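Local coordinates for uncharacterized conserved protein YndB, AHSA1/START domain (Micromonospora chersina, PDB 6V04), which is of unknown function but is encoded in the dynemicin biosynthetic locus and, as a START/Bet v1-like protein, probably takes part in making that enediyne antibiotic, at residues Asp12-Pro23 / Glu101-Pro112; Arg55-Phe63 / Pro142-Glu150. One frame throughout, in Å; residues are numbered along the deposited sequence.

Contact 1. Residues Asp12-Pro23 / Glu101-Pro112; sequences DWVRVMVSVPAP and EATTLTVDDSCP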
loop_
_atom_site.group_PDB
_atom_site.type_symbol
_atom_site.label_atom_id
_atom_site.label_comp_id
_atom_site.label_asym_id
_atom_site.label_seq_id
_atom_site.Cartn_x
_atom_site.Cartn_y
_atom_site.Cartn_z
ATOM N N ASP A 12 10.444 14.820 1.039
ATOM C CA ASP A 12 9.526 13.780 0.594
ATOM C C ASP A 12 10.119 12.871 -0.470
ATOM O O ASP A 12 9.536 11.819 -0.751
ATOM C CB ASP A 12 8.252 14.414 0.033
ATOM C CG ASP A 12 8.520 15.257 -1.196
ATOM O OD1 ASP A 12 9.024 16.389 -1.035
ATOM O OD2 ASP A 12 8.253 14.767 -2.318
ATOM N N TRP A 13 11.256 13.235 -1.055
ATOM C CA TRP A 13 11.734 12.626 -2.292
ATOM C C TRP A 13 12.568 11.389 -1.984
ATOM O O TRP A 13 13.696 11.490 -1.494
ATOM C CB TRP A 13 12.536 13.664 -3.062
ATOM C CG TRP A 13 13.145 13.232 -4.330
ATOM C CD1 TRP A 13 12.904 12.097 -5.038
ATOM C CD2 TRP A 13 14.126 13.967 -5.057
ATOM N NE1 TRP A 13 13.693 12.081 -6.176
ATOM C CE2 TRP A 13 14.448 13.220 -6.203
ATOM C CE3 TRP A 13 14.769 15.188 -4.839
ATOM C CZ2 TRP A 13 15.381 13.660 -7.138
ATOM C CZ3 TRP A 13 15.695 15.619 -5.759
ATOM C CH2 TRP A 13 15.993 14.850 -6.898
ATOM N N VAL A 14 12.015 10.216 -2.276
ATOM C CA VAL A 14 12.718 8.962 -2.075
ATOM C C VAL A 14 13.478 8.621 -3.346
ATOM O O VAL A 14 12.920 8.677 -4.446
ATOM C CB VAL A 14 11.731 7.846 -1.697
ATOM C CG1 VAL A 14 12.434 6.513 -1.713
ATOM C CG2 VAL A 14 11.139 8.141 -0.330
ATOM N N ARG A 15 14.760 8.299 -3.197
ATOM C CA ARG A 15 15.626 7.931 -4.312
ATOM C C ARG A 15 16.319 6.627 -3.957
ATOM O O ARG A 15 16.984 6.540 -2.919
ATOM C CB ARG A 15 16.665 9.014 -4.597
ATOM C CG ARG A 15 16.093 10.291 -5.109
ATOM C CD ARG A 15 17.000 11.460 -4.745
ATOM N NE ARG A 15 16.501 12.120 -3.543
ATOM C CZ ARG A 15 17.258 12.627 -2.577
ATOM N NH1 ARG A 15 18.583 12.556 -2.639
ATOM N NH2 ARG A 15 16.676 13.201 -1.533
ATOM N N VAL A 16 16.144 5.611 -4.799
ATOM C CA VAL A 16 16.738 4.296 -4.595
ATOM C C VAL A 16 17.383 3.869 -5.905
ATOM O O VAL A 16 16.906 4.210 -6.991
ATOM C CB VAL A 16 15.688 3.261 -4.121
ATOM C CG1 VAL A 16 16.186 1.843 -4.320
ATOM C CG2 VAL A 16 15.346 3.499 -2.658
ATOM N N MET A 17 18.491 3.137 -5.801
ATOM C CA MET A 17 19.218 2.665 -6.969
ATOM C C MET A 17 19.589 1.202 -6.782
ATOM O O MET A 17 19.758 0.725 -5.656
ATOM C CB MET A 17 20.507 3.485 -7.225
ATOM C CG MET A 17 20.297 4.943 -7.592
ATOM S SD MET A 17 20.029 6.026 -6.171
ATOM C CE MET A 17 20.576 7.600 -6.835
ATOM N N VAL A 18 19.704 0.489 -7.898
ATOM C CA VAL A 18 20.317 -0.833 -7.911
ATOM C C VAL A 18 21.177 -0.943 -9.164
ATOM O O VAL A 18 20.806 -0.448 -10.232
ATOM C CB VAL A 18 19.263 -1.964 -7.844
ATOM C CG1 VAL A 18 18.371 -1.968 -9.082
ATOM C CG2 VAL A 18 19.942 -3.317 -7.656
ATOM N N SER A 19 22.342 -1.564 -9.015
ATOM C CA SER A 19 23.227 -1.877 -10.126
ATOM C C SER A 19 23.189 -3.379 -10.355
ATOM O O SER A 19 23.344 -4.153 -9.406
ATOM C CB SER A 19 24.656 -1.418 -9.838
ATOM O OG SER A 19 25.544 -1.893 -10.833
ATOM N N VAL A 20 22.957 -3.789 -11.599
ATOM C CA VAL A 20 22.877 -5.213 -11.928
ATOM C C VAL A 20 23.791 -5.536 -13.103
ATOM O O VAL A 20 23.986 -4.697 -13.995
ATOM C CB VAL A 20 21.436 -5.645 -12.240
ATOM C CG1 VAL A 20 20.540 -5.509 -11.009
ATOM C CG2 VAL A 20 20.880 -4.866 -13.416
ATOM N N PRO A 21 24.372 -6.727 -13.148
ATOM C CA PRO A 21 25.246 -7.083 -14.269
ATOM C C PRO A 21 24.471 -7.638 -15.448
ATOM O O PRO A 21 24.843 -8.672 -16.011
ATOM C CB PRO A 21 26.168 -8.143 -13.656
ATOM C CG PRO A 21 25.304 -8.815 -12.650
ATOM C CD PRO A 21 24.363 -7.766 -12.106
ATOM N N ALA A 22 23.376 -6.979 -15.809
ATOM C CA ALA A 22 22.633 -7.285 -17.015
ATOM C C ALA A 22 22.662 -6.080 -17.945
ATOM O O ALA A 22 22.722 -4.937 -17.479
ATOM C CB ALA A 22 21.176 -7.654 -16.708
ATOM N N PRO A 23 22.641 -6.298 -19.258
ATOM C CA PRO A 23 22.649 -5.167 -20.189
ATOM C C PRO A 23 21.335 -4.402 -20.157
ATOM O O PRO A 23 20.296 -4.907 -19.723
ATOM C CB PRO A 23 22.879 -5.830 -21.551
ATOM C CG PRO A 23 22.364 -7.205 -21.391
ATOM C CD PRO A 23 22.630 -7.590 -19.963
ATOM N N GLU A 101 30.374 -2.001 -16.433
ATOM C CA GLU A 101 30.212 -3.155 -15.556
ATOM C C GLU A 101 28.756 -3.587 -15.421
ATOM O O GLU A 101 28.467 -4.789 -15.422
ATOM C CB GLU A 101 30.782 -2.848 -14.167
ATOM C CG GLU A 101 32.301 -2.921 -14.081
ATOM C CD GLU A 101 32.826 -2.622 -12.686
ATOM O OE1 GLU A 101 32.172 -3.029 -11.701
ATOM O OE2 GLU A 101 33.890 -1.977 -12.574
ATOM N N ALA A 102 27.830 -2.637 -15.311
ATOM C CA ALA A 102 26.466 -2.967 -14.931
ATOM C C ALA A 102 25.498 -1.918 -15.462
ATOM O O ALA A 102 25.889 -0.836 -15.909
ATOM C CB ALA A 102 26.339 -3.077 -13.408
ATOM N N THR A 103 24.217 -2.266 -15.408
ATOM C CA THR A 103 23.124 -1.334 -15.627
ATOM C C THR A 103 22.639 -0.828 -14.279
ATOM O O THR A 103 22.505 -1.603 -13.331
ATOM C CB THR A 103 21.961 -2.005 -16.369
ATOM O OG1 THR A 103 22.374 -2.344 -17.699
ATOM C CG2 THR A 103 20.753 -1.064 -16.435
ATOM N N THR A 104 22.386 0.476 -14.185
ATOM C CA THR A 104 21.823 1.045 -12.972
ATOM C C THR A 104 20.380 1.444 -13.226
ATOM O O THR A 104 20.085 2.126 -14.214
ATOM C CB THR A 104 22.624 2.255 -12.498
ATOM O OG1 THR A 104 23.972 1.859 -12.213
ATOM C CG2 THR A 104 21.993 2.847 -11.248
ATOM N N LEU A 105 19.492 1.029 -12.329
ATOM C CA LEU A 105 18.121 1.516 -12.296
ATOM C C LEU A 105 18.002 2.494 -11.136
ATOM O O LEU A 105 18.320 2.148 -9.995
ATOM C CB LEU A 105 17.125 0.367 -12.131
ATOM C CG LEU A 105 15.699 0.750 -11.728
ATOM C CD1 LEU A 105 15.009 1.454 -12.855
ATOM C CD2 LEU A 105 14.909 -0.490 -11.313
ATOM N N THR A 106 17.546 3.706 -11.429
ATOM C CA THR A 106 17.303 4.726 -10.421
ATOM C C THR A 106 15.803 4.950 -10.304
ATOM O O THR A 106 15.139 5.238 -11.306
ATOM C CB THR A 106 18.005 6.038 -10.794
ATOM O OG1 THR A 106 19.407 5.806 -10.949
ATOM C CG2 THR A 106 17.789 7.106 -9.725
ATOM N N VAL A 107 15.278 4.826 -9.087
ATOM C CA VAL A 107 13.866 5.052 -8.805
ATOM C C VAL A 107 13.726 6.360 -8.050
ATOM O O VAL A 107 14.365 6.553 -7.008
ATOM C CB VAL A 107 13.253 3.913 -7.979
ATOM C CG1 VAL A 107 11.794 4.245 -7.653
ATOM C CG2 VAL A 107 13.365 2.588 -8.723
ATOM N N ASP A 108 12.891 7.251 -8.578
ATOM C CA ASP A 108 12.468 8.474 -7.913
ATOM C C ASP A 108 11.005 8.347 -7.519
ATOM O O ASP A 108 10.183 7.913 -8.327
ATOM C CB ASP A 108 12.606 9.680 -8.841
ATOM C CG ASP A 108 14.035 10.000 -9.192
ATOM O OD1 ASP A 108 14.831 10.249 -8.268
ATOM O OD2 ASP A 108 14.347 10.022 -10.402
ATOM N N ASP A 109 10.669 8.752 -6.292
ATOM C CA ASP A 109 9.282 8.712 -5.819
ATOM C C ASP A 109 9.071 9.944 -4.954
ATOM O O ASP A 109 9.637 10.030 -3.861
ATOM C CB ASP A 109 9.003 7.420 -5.035
ATOM C CG ASP A 109 7.564 7.297 -4.560
ATOM O OD1 ASP A 109 6.876 8.325 -4.400
ATOM O OD2 ASP A 109 7.117 6.137 -4.311
ATOM N N SER A 110 8.304 10.918 -5.451
ATOM C CA SER A 110 8.039 12.129 -4.696
ATOM C C SER A 110 6.544 12.389 -4.599
ATOM O O SER A 110 5.747 11.930 -5.426
ATOM C CB SER A 110 8.757 13.339 -5.318
ATOM O OG SER A 110 8.416 13.485 -6.679
ATOM N N CYS A 111 6.176 13.087 -3.543
ATOM C CA CYS A 111 4.798 13.437 -3.278
ATOM C C CYS A 111 4.766 14.676 -2.397
ATOM O O CYS A 111 5.251 14.639 -1.261
ATOM C CB CYS A 111 4.074 12.273 -2.605
ATOM S SG CYS A 111 2.334 12.624 -2.232
ATOM N N PRO A 112 4.229 15.794 -2.880
ATOM C CA PRO A 112 4.251 17.025 -2.082
ATOM C C PRO A 112 3.545 16.836 -0.748
ATOM O O PRO A 112 2.439 16.290 -0.687
ATOM C CB PRO A 112 3.522 18.037 -2.974
ATOM C CG PRO A 112 3.636 17.493 -4.353
ATOM C CD PRO A 112 3.607 15.992 -4.200
#

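Contact 2. Residues Arg55-Phe63 / Pro142-Glu150; sequences RVDFGDGDF and PSRYDWRQE. With NA (sodium ion), chain B; MG (magnesium ion), chain C.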
loop_
_atom_site.group_PDB
_atom_site.type_symbol
_atom_site.label_atom_id
_atom_site.label_comp_id
_atom_site.label_asym_id
_atom_site.label_seq_id
_atom_site.Cartn_x
_atom_site.Cartn_y
_atom_site.Cartn_z
ATOM N N ARG A 55 -2.845 -0.297 -14.091
ATOM C CA ARG A 55 -3.024 -0.696 -12.702
ATOM C C ARG A 55 -2.071 -1.841 -12.407
ATOM O O ARG A 55 -1.944 -2.759 -13.220
ATOM C CB ARG A 55 -4.479 -1.122 -12.470
ATOM C CG ARG A 55 -4.895 -1.404 -11.042
ATOM C CD ARG A 55 -6.367 -1.802 -11.058
ATOM N NE ARG A 55 -6.940 -2.093 -9.749
ATOM C CZ ARG A 55 -6.789 -3.240 -9.098
ATOM N NH1 ARG A 55 -6.052 -4.214 -9.618
ATOM N NH2 ARG A 55 -7.375 -3.415 -7.921
ATOM N N VAL A 56 -1.417 -1.804 -11.248
ATOM C CA VAL A 56 -0.576 -2.909 -10.804
ATOM C C VAL A 56 -1.174 -3.478 -9.530
ATOM O O VAL A 56 -1.581 -2.735 -8.632
ATOM C CB VAL A 56 0.895 -2.501 -10.602
ATOM C CG1 VAL A 56 1.050 -1.496 -9.467
ATOM C CG2 VAL A 56 1.734 -3.743 -10.347
ATOM N N ASP A 57 -1.279 -4.801 -9.486
ATOM C CA ASP A 57 -1.929 -5.522 -8.403
ATOM C C ASP A 57 -0.926 -6.511 -7.832
ATOM O O ASP A 57 -0.265 -7.221 -8.596
ATOM C CB ASP A 57 -3.166 -6.240 -8.943
ATOM C CG ASP A 57 -4.054 -6.759 -7.860
ATOM O OD1 ASP A 57 -3.596 -7.633 -7.100
ATOM O OD2 ASP A 57 -5.203 -6.276 -7.770
ATOM N N PHE A 58 -0.796 -6.550 -6.505
ATOM C CA PHE A 58 0.202 -7.404 -5.876
ATOM C C PHE A 58 -0.358 -8.747 -5.433
ATOM O O PHE A 58 0.412 -9.596 -4.981
ATOM C CB PHE A 58 0.859 -6.658 -4.722
ATOM C CG PHE A 58 1.522 -5.396 -5.173
ATOM C CD1 PHE A 58 2.665 -5.453 -5.945
ATOM C CD2 PHE A 58 0.950 -4.173 -4.912
ATOM C CE1 PHE A 58 3.260 -4.300 -6.407
ATOM C CE2 PHE A 58 1.552 -3.004 -5.363
ATOM C CZ PHE A 58 2.697 -3.079 -6.126
ATOM N N GLY A 59 -1.655 -8.972 -5.595
ATOM C CA GLY A 59 -2.238 -10.271 -5.355
ATOM C C GLY A 59 -2.681 -10.509 -3.935
ATOM O O GLY A 59 -3.156 -11.629 -3.625
ATOM N N ASP A 60 -2.578 -9.497 -3.079
ATOM C CA ASP A 60 -2.863 -9.604 -1.656
ATOM C C ASP A 60 -3.848 -8.550 -1.177
ATOM O O ASP A 60 -3.996 -8.364 0.036
ATOM C CB ASP A 60 -1.563 -9.520 -0.834
ATOM C CG ASP A 60 -0.844 -8.208 -1.004
ATOM O OD1 ASP A 60 -1.340 -7.368 -1.771
ATOM O OD2 ASP A 60 0.208 -8.057 -0.359
ATOM N N GLY A 61 -4.524 -7.853 -2.085
ATOM C CA GLY A 61 -5.376 -6.737 -1.746
ATOM C C GLY A 61 -4.772 -5.394 -2.091
ATOM O O GLY A 61 -5.521 -4.429 -2.273
ATOM N N ASP A 62 -3.455 -5.308 -2.187
ATOM C CA ASP A 62 -2.781 -4.049 -2.487
ATOM C C ASP A 62 -2.677 -3.832 -3.994
ATOM O O ASP A 62 -2.514 -4.775 -4.779
ATOM C CB ASP A 62 -1.377 -4.023 -1.883
ATOM C CG ASP A 62 -1.368 -3.831 -0.372
ATOM O OD1 ASP A 62 -2.435 -3.701 0.263
ATOM O OD2 ASP A 62 -0.241 -3.818 0.165
ATOM N N PHE A 63 -2.743 -2.565 -4.395
ATOM C CA PHE A 63 -2.639 -2.202 -5.801
ATOM C C PHE A 63 -2.345 -0.708 -5.866
ATOM O O PHE A 63 -2.551 0.011 -4.887
ATOM C CB PHE A 63 -3.913 -2.526 -6.573
ATOM C CG PHE A 63 -5.108 -1.716 -6.167
ATOM C CD1 PHE A 63 -5.882 -2.093 -5.084
ATOM C CD2 PHE A 63 -5.490 -0.599 -6.902
ATOM C CE1 PHE A 63 -7.004 -1.364 -4.727
ATOM C CE2 PHE A 63 -6.609 0.127 -6.547
ATOM C CZ PHE A 63 -7.367 -0.259 -5.458
ATOM N N PRO A 142 10.988 -16.613 -10.312
ATOM C CA PRO A 142 10.192 -15.543 -9.713
ATOM C C PRO A 142 10.723 -15.160 -8.343
ATOM O O PRO A 142 11.160 -16.001 -7.555
ATOM C CB PRO A 142 8.780 -16.129 -9.637
ATOM C CG PRO A 142 8.945 -17.583 -9.774
ATOM C CD PRO A 142 10.175 -17.800 -10.610
ATOM N N SER A 143 10.691 -13.863 -8.073
ATOM C CA SER A 143 11.137 -13.311 -6.807
ATOM C C SER A 143 10.050 -12.496 -6.125
ATOM O O SER A 143 10.335 -11.807 -5.144
ATOM C CB SER A 143 12.370 -12.441 -7.048
ATOM O OG SER A 143 11.994 -11.421 -7.948
ATOM N N ARG A 144 8.809 -12.565 -6.614
ATOM C CA ARG A 144 7.673 -11.882 -6.003
ATOM C C ARG A 144 7.483 -12.299 -4.552
ATOM O O ARG A 144 7.658 -13.472 -4.204
ATOM C CB ARG A 144 6.373 -12.242 -6.731
ATOM C CG ARG A 144 6.244 -11.802 -8.167
ATOM C CD ARG A 144 5.627 -10.417 -8.286
ATOM N NE ARG A 144 4.291 -10.304 -7.689
ATOM C CZ ARG A 144 3.151 -10.590 -8.313
ATOM N NH1 ARG A 144 3.154 -11.022 -9.568
ATOM N NH2 ARG A 144 1.998 -10.438 -7.671
ATOM N N TYR A 145 6.989 -11.382 -3.725
ATOM C CA TYR A 145 6.393 -11.848 -2.474
ATOM C C TYR A 145 4.966 -12.298 -2.736
ATOM O O TYR A 145 4.336 -11.881 -3.714
ATOM C CB TYR A 145 6.418 -10.776 -1.389
ATOM C CG TYR A 145 5.645 -9.498 -1.649
ATOM C CD1 TYR A 145 4.278 -9.402 -1.405
ATOM C CD2 TYR A 145 6.307 -8.357 -2.055
ATOM C CE1 TYR A 145 3.588 -8.204 -1.620
ATOM C CE2 TYR A 145 5.640 -7.168 -2.261
ATOM C CZ TYR A 145 4.288 -7.083 -2.041
ATOM O OH TYR A 145 3.668 -5.853 -2.251
ATOM N N ASP A 146 4.465 -13.206 -1.882
ATOM C CA ASP A 146 3.108 -13.691 -2.100
ATOM C C ASP A 146 2.068 -12.793 -1.452
ATOM O O ASP A 146 1.072 -12.439 -2.097
ATOM C CB ASP A 146 2.944 -15.146 -1.630
ATOM C CG ASP A 146 3.430 -15.423 -0.217
ATOM O OD1 ASP A 146 3.902 -14.526 0.500
ATOM O OD2 ASP A 146 3.323 -16.613 0.183
ATOM N N TRP A 147 2.305 -12.353 -0.220
ATOM C CA TRP A 147 1.398 -11.421 0.429
ATOM C C TRP A 147 2.153 -10.666 1.514
ATOM O O TRP A 147 3.029 -11.219 2.182
ATOM C CB TRP A 147 0.153 -12.157 0.973
ATOM C CG TRP A 147 0.379 -13.160 2.067
ATOM C CD1 TRP A 147 0.686 -14.494 1.924
ATOM C CD2 TRP A 147 0.239 -12.936 3.472
ATOM N NE1 TRP A 147 0.772 -15.090 3.158
ATOM C CE2 TRP A 147 0.505 -14.153 4.124
ATOM C CE3 TRP A 147 -0.068 -11.812 4.246
ATOM C CZ2 TRP A 147 0.465 -14.280 5.510
ATOM C CZ3 TRP A 147 -0.087 -11.929 5.606
ATOM C CH2 TRP A 147 0.163 -13.163 6.236
ATOM N N ARG A 148 1.848 -9.382 1.636
ATOM C CA ARG A 148 2.581 -8.521 2.555
ATOM C C ARG A 148 2.038 -8.653 3.975
ATOM O O ARG A 148 0.823 -8.593 4.203
ATOM C CB ARG A 148 2.488 -7.084 2.060
ATOM C CG ARG A 148 3.388 -6.113 2.791
ATOM C CD ARG A 148 3.630 -4.857 1.990
ATOM N NE ARG A 148 2.425 -4.066 1.836
ATOM C CZ ARG A 148 2.083 -3.049 2.624
ATOM N NH1 ARG A 148 0.963 -2.392 2.389
ATOM N NH2 ARG A 148 2.852 -2.681 3.647
ATOM N N GLN A 149 2.950 -8.781 4.944
ATOM C CA GLN A 149 2.533 -9.145 6.292
ATOM C C GLN A 149 1.735 -8.067 7.005
ATOM O O GLN A 149 1.027 -8.390 7.966
ATOM C CB GLN A 149 3.740 -9.517 7.145
ATOM C CG GLN A 149 4.701 -8.383 7.441
ATOM C CD GLN A 149 6.003 -8.887 8.041
ATOM O OE1 GLN A 149 6.698 -9.721 7.451
ATOM N NE2 GLN A 149 6.335 -8.389 9.223
ATOM N N GLU A 150 1.843 -6.802 6.608
ATOM C CA GLU A 150 1.102 -5.720 7.245
ATOM C C GLU A 150 0.255 -5.004 6.206
ATOM O O GLU A 150 0.566 -5.035 5.006
ATOM C CB GLU A 150 2.029 -4.720 7.952
ATOM C CG GLU A 150 3.264 -4.330 7.183
ATOM C CD GLU A 150 4.256 -3.607 8.070
ATOM O OE1 GLU A 150 3.945 -2.481 8.507
ATOM O OE2 GLU A 150 5.329 -4.181 8.356
HETATM NA NA NA B . 5.243 -15.038 2.387
HETATM MG MG MG C . 8.461 -10.753 7.595
HETATM O O HOH W 1 0.721 -12.391 -4.746
HETATM O O HOH W 2 3.332 -9.642 -4.883
HETATM O O HOH W 3 1.483 -5.702 -0.848
HETATM O O HOH W 4 3.691 -16.981 2.726
HETATM O O HOH W 5 3.759 -13.578 3.545
#

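Contact 1. Residues Asp12-Pro23 / Glu101-Pro112
Thr103 OG1 donates to Ala22 O at 2.6 Å, and at the other end of the strand pair Asp12 OD2 takes the backbone N-H of Cys111 at 2.9 Å. Between them strands 14-20 and 103-110 run antiparallel, joining the edge strand of the N-terminal START/Bet v1-like sheet to its neighbour. Eight backbone hydrogen bonds link Val14, Val16, Val18 and Val20 with Asp109, Val107, Leu105 and Thr103; the straightest, Val107 N to Val16 O, spans 2.7 Å with 177° at the hydrogen. With CG wedged between its own N and carbonyl carbon (chi1 63°), Asp12 turns its carboxylate onto Cys111 N, which meets OD2 on the anti side, tilted out of the carboxylate plane. With an alanine in place of Asp12, Cys111 N would probably lose this acceptor, and the chain beyond the last backbone pair would be held less firmly. Trp13 NE1 donates its N-H to Asp108 OD1 at 3.0 Å; the acceptor lies near the ring plane, while the N-H comes from above the carboxylate plane. Arg15 folds back so that NE sits over the indole centre, while its NH2 pairs with Asp11. On the opposite face, Val16, Val18 and Leu105 pack against helix 116-139, and Val20 and Thr103 meet helix 24-32 instead. On the face of Trp13, the Met17 chain, bent at chi2 (82°), lies alongside Thr106, with Met17 CG 3.6 Å from Thr106 OG1.

Contact 2. Residues Arg55-Phe63 / Pro142-Glu150
Arg148 leaves the backbone with CG anti to N (chi1 -171°) and bends at chi3 (67°), which turns the guanidinium side-on to Asp62. Two nitrogens grip one oxygen lying in the guanidinium plane: Arg148 NH1 is 2.9 Å from Asp62 OD2, on its syn side but tilted out of the carboxylate plane, and Arg148 NE is 3.2 Å from it, nearly along the C-O axis. Asp60 CG sits between its own N and carbonyl carbon (chi1 62°); Asp60 OD2 there receives Arg148 N at 2.9 Å through the anti lone pair, while Asp60 OD1 accepts from Asp62 N, closing an Asx turn. Asp60 CB rests 3.6 Å from Trp147 CB. Here the turn after strand 53-57 of the N-terminal sheet meets the linker from helix 116-139 to strand 151-157, the first strand of the second sheet. Arg259, on helix 252-277, pairs with Asp62 OD1, and Asp152 takes Arg148 NH1. A water links three side chains, donating to Asp60 OD2 and Asp62 OD2 and accepting from Tyr145 OH. Tyr145 OH stands over one face of the Phe58 ring, 3.7 Å from Phe58 CG. Arg144 NH2 makes a weak bond to Phe58 O, which lies at the guanidinium edge, near its plane; NH1 reaches Ala38 O. Farther along, Asp146 OD1 binds the sodium ion at 2.4 Å, and Gln149 OE1 binds the magnesium ion at 2.0 Å.

Both contacts reach the N-terminal sheet, but near its two ends: contact 1 joins the outermost strand 14-20 to strand 103-110, whereas contact 2 starts from the turn after strand 53-57. Their centres lie about 21 Å apart and their nearest atoms about 10 Å. Contact 1 is far from the centre of the chain, one face packed mostly against helices, the other partly to fully exposed; regular backbone pairing and valines carry it. Contact 2, none of whose touching residues is fully exposed, sits about 9 Å from the chain centre, where the two halves meet, and relies on carboxylates, arginines and ordered waters. Helix 116-139 packs on both, touching Val16 and Val18 in one and Tyr145 in the other.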